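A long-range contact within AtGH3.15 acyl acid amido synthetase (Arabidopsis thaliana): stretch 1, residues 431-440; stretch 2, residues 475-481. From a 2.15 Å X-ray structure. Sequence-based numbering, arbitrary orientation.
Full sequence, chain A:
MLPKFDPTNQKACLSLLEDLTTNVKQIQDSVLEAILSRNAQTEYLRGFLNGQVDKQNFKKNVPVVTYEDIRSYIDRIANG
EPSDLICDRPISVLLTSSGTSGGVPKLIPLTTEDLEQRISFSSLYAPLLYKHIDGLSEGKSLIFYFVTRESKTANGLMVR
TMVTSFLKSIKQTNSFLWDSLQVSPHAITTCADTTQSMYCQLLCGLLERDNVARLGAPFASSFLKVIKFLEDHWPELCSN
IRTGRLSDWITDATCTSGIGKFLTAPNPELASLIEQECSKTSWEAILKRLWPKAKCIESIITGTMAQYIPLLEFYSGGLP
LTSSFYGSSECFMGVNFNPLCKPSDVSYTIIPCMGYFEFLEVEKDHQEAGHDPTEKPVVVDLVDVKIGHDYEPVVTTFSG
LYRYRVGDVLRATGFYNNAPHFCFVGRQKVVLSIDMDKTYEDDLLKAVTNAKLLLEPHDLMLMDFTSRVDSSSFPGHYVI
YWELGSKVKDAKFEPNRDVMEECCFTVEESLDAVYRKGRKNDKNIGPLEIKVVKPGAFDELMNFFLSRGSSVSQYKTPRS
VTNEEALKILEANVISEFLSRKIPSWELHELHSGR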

# COMPACT_ATOMS: atom_id res chain seq x y z
N VAL A 431 11.34 -5.16 -13.42
CA VAL A 431 11.36 -6.36 -12.61
C VAL A 431 12.05 -7.54 -13.29
O VAL A 431 12.54 -8.44 -12.60
CB VAL A 431 9.93 -6.77 -12.17
CG1 VAL A 431 9.27 -5.65 -11.37
CG2 VAL A 431 9.09 -7.15 -13.36
N LEU A 432 12.12 -7.56 -14.62
CA LEU A 432 12.76 -8.66 -15.33
C LEU A 432 13.57 -8.13 -16.51
O LEU A 432 13.13 -7.22 -17.21
CB LEU A 432 11.74 -9.69 -15.83
CG LEU A 432 10.96 -10.42 -14.74
CD1 LEU A 432 9.72 -11.13 -15.35
CD2 LEU A 432 11.87 -11.38 -13.99
N SER A 433 14.75 -8.72 -16.71
CA SER A 433 15.63 -8.32 -17.81
C SER A 433 16.61 -9.45 -18.09
O SER A 433 17.49 -9.72 -17.26
CB SER A 433 16.37 -7.04 -17.49
OG SER A 433 17.25 -6.74 -18.57
N ILE A 434 16.48 -10.10 -19.24
CA ILE A 434 17.50 -11.05 -19.67
C ILE A 434 18.71 -10.31 -20.22
O ILE A 434 19.85 -10.54 -19.78
CB ILE A 434 16.91 -12.04 -20.68
CG1 ILE A 434 15.86 -12.90 -19.99
CG2 ILE A 434 18.01 -12.90 -21.30
CD1 ILE A 434 15.03 -13.73 -20.90
N ASP A 435 18.49 -9.39 -21.17
CA ASP A 435 19.56 -8.50 -21.59
C ASP A 435 19.00 -7.12 -21.87
O ASP A 435 19.00 -6.26 -20.98
CB ASP A 435 20.29 -9.06 -22.82
CG ASP A 435 21.17 -8.03 -23.52
OD1 ASP A 435 22.04 -7.44 -22.85
OD2 ASP A 435 21.00 -7.83 -24.75
N MET A 436 18.50 -6.89 -23.09
CA MET A 436 17.97 -5.58 -23.46
C MET A 436 16.46 -5.54 -23.33
O MET A 436 15.87 -4.46 -23.44
CB MET A 436 18.43 -5.20 -24.90
CG MET A 436 17.86 -3.89 -25.48
SD MET A 436 18.19 -3.71 -27.24
CE MET A 436 18.33 -5.39 -27.77
N ASP A 437 15.84 -6.69 -23.06
CA ASP A 437 14.47 -6.69 -22.57
C ASP A 437 14.46 -6.06 -21.18
O ASP A 437 15.30 -6.37 -20.33
CB ASP A 437 13.91 -8.12 -22.52
CG ASP A 437 14.80 -9.08 -21.74
OD1 ASP A 437 15.94 -9.33 -22.18
OD2 ASP A 437 14.34 -9.58 -20.69
N LYS A 438 13.55 -5.11 -20.97
CA LYS A 438 13.36 -4.47 -19.67
C LYS A 438 11.86 -4.53 -19.37
O LYS A 438 11.10 -3.66 -19.80
CB LYS A 438 13.89 -3.03 -19.65
CG LYS A 438 15.38 -2.88 -19.99
CD LYS A 438 16.28 -3.68 -19.06
CE LYS A 438 17.74 -3.25 -19.20
NZ LYS A 438 18.72 -4.27 -18.71
N THR A 439 11.43 -5.56 -18.64
CA THR A 439 10.01 -5.74 -18.37
C THR A 439 9.66 -5.03 -17.06
O THR A 439 10.26 -5.32 -16.01
CB THR A 439 9.65 -7.21 -18.32
OG1 THR A 439 9.88 -7.79 -19.62
CG2 THR A 439 8.17 -7.39 -17.93
N TYR A 440 8.71 -4.11 -17.13
CA TYR A 440 8.32 -3.31 -15.99
C TYR A 440 7.25 -4.03 -15.19
O TYR A 440 6.54 -4.91 -15.70
CB TYR A 440 7.81 -1.94 -16.45
CG TYR A 440 8.91 -0.98 -16.84
CD1 TYR A 440 9.56 -1.11 -18.07
CD2 TYR A 440 9.35 0.01 -15.96
CE1 TYR A 440 10.58 -0.24 -18.43
CE2 TYR A 440 10.38 0.88 -16.31
CZ TYR A 440 10.98 0.74 -17.54
OH TYR A 440 12.00 1.59 -17.90
N PRO A 475 19.54 -20.15 -24.11
CA PRO A 475 18.95 -18.83 -24.23
C PRO A 475 18.18 -18.58 -22.91
O PRO A 475 17.59 -19.49 -22.37
CB PRO A 475 18.04 -18.97 -25.43
CG PRO A 475 17.66 -20.42 -25.45
CD PRO A 475 18.40 -21.12 -24.37
N GLY A 476 18.23 -17.36 -22.41
CA GLY A 476 17.55 -16.99 -21.19
C GLY A 476 16.05 -16.90 -21.39
O GLY A 476 15.55 -16.71 -22.50
N HIS A 477 15.31 -17.07 -20.29
CA HIS A 477 13.86 -16.95 -20.35
C HIS A 477 13.30 -16.57 -18.98
O HIS A 477 13.96 -16.71 -17.95
CB HIS A 477 13.20 -18.23 -20.87
CG HIS A 477 13.20 -19.36 -19.88
ND1 HIS A 477 14.31 -20.13 -19.63
CD2 HIS A 477 12.21 -19.84 -19.09
CE1 HIS A 477 14.01 -21.05 -18.72
NE2 HIS A 477 12.74 -20.89 -18.38
N TYR A 478 12.07 -16.06 -18.99
CA TYR A 478 11.38 -15.69 -17.77
C TYR A 478 10.77 -16.92 -17.12
O TYR A 478 10.25 -17.81 -17.79
CB TYR A 478 10.26 -14.69 -18.05
CG TYR A 478 10.70 -13.32 -18.52
CD1 TYR A 478 12.04 -12.98 -18.62
CD2 TYR A 478 9.75 -12.37 -18.86
CE1 TYR A 478 12.42 -11.72 -19.05
CE2 TYR A 478 10.12 -11.11 -19.27
CZ TYR A 478 11.45 -10.80 -19.38
OH TYR A 478 11.81 -9.54 -19.81
N VAL A 479 10.82 -16.93 -15.79
CA VAL A 479 10.12 -17.90 -14.95
C VAL A 479 9.10 -17.14 -14.11
O VAL A 479 9.48 -16.25 -13.35
CB VAL A 479 11.10 -18.66 -14.04
CG1 VAL A 479 10.34 -19.50 -13.05
CG2 VAL A 479 12.06 -19.52 -14.86
N ILE A 480 7.82 -17.51 -14.23
CA ILE A 480 6.77 -16.97 -13.38
C ILE A 480 6.27 -18.06 -12.43
O ILE A 480 5.84 -19.13 -12.87
CB ILE A 480 5.60 -16.39 -14.20
CG1 ILE A 480 6.12 -15.71 -15.46
CG2 ILE A 480 4.79 -15.42 -13.35
CD1 ILE A 480 6.86 -14.41 -15.21
N TYR A 481 6.32 -17.79 -11.12
CA TYR A 481 5.81 -18.71 -10.11
C TYR A 481 4.34 -18.39 -9.80
O TYR A 481 4.03 -17.27 -9.39
CB TYR A 481 6.64 -18.65 -8.82
CG TYR A 481 8.11 -18.98 -9.01
CD1 TYR A 481 8.56 -20.30 -8.96
CD2 TYR A 481 9.04 -17.97 -9.23
CE1 TYR A 481 9.92 -20.60 -9.14
CE2 TYR A 481 10.39 -18.27 -9.41
CZ TYR A 481 10.82 -19.58 -9.35
OH TYR A 481 12.15 -19.84 -9.53

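Tyr 478 is the centre of this contact: of the 346 Å² buried between the two stretches it supplies the largest share, and both hydrogen bonds across the stretches, with most of the contacts, involve its side chain. Its CA-to-CB bond points sideways to stretch 1, but chi1 in the m well (-67°) swings the ring across and sets where the phenol oxygen ends, among polar groups of the turn, while chi2 (-3°) sets only the tilt of the ring plane, which decides what meets its face and what its edge. The ring carbons lie against aliphatic side chains.

The receiving surface is a hairpin-like fold of stretch 1. Thr 439 N donates to Leu 432 O (2.8 Å), and Val 431 N donates to Thr 439 O (2.8 Å), pairing the end of the strand at 431-432 with the strand residues 439-440 and bringing Leu 432 and Thr 439 to the same region although six residues lie between them. The CA-to-CB bonds of Leu 432, Ile 434, Asp 437 and Thr 439 all point toward stretch 2.

At the tip of the ring, Tyr 478 OH donates a hydrogen bond to Asp 437 OD2 (2.7 Å), and Thr 439 OG1 is hydrogen-bonded to Tyr 478 OH at 2.6 Å. Both partners sit at the ring edge, near its plane, where a phenol oxygen bonds well. Asp 437 has chi1 in the p well (53°), which turns its carboxylate back over the turn: OD2 also accepts from Ile 434 N (2.6 Å) and OD1 from Asp 435 N (2.7 Å), both almost straight. One buried carboxylate thus ties down two backbone amides and the tyrosine hydroxyl, a task suited to a short acidic side chain. In Thr 439, chi1 of -63° places OG1 beside Tyr 478 OH, and CG2 lies farther from that oxygen.

The apolar part is built from branched side chains. Leu 432, with chi1 m and chi2 t, sets CD1 over one face of the Tyr 478 ring, 4.0 Å from the centroid and 20° off the normal, a CH-pi contact; its closest approach is CD1 to Tyr 478 CD2, 3.7 Å. The same Leu 432 CD1 comes within 4.4 Å of Ile 480 CD1, whose m, m conformation brings its end nearer although its CA-to-CB bond points sideways.

Ile 434, also m and t, works at the ring edge, with CG1 3.8 Å from Tyr 478 CE1. Its extended chain carries CD1 on to the backbone of stretch 2, 3.4 Å from both Gly 476 C and His 477 N. The backbones come close here, with the CA atoms of Ile 434 and Gly 476 6.1 Å apart. Glycine fits: an ideal CB at Gly 476 would point toward stretch 1 and lie 2.8 Å from Ile 434 CG2, a clash.

Side chains facing elsewhere serve other ends. Ser 433 points away from stretch 2; with chi1 t, its OG donates to Asp 437 O (2.7 Å) and accepts from Lys 438 NZ (2.9 Å), bracing the turn. His 477 also points away, its NE2 hydrogen-bonded elsewhere in the structure.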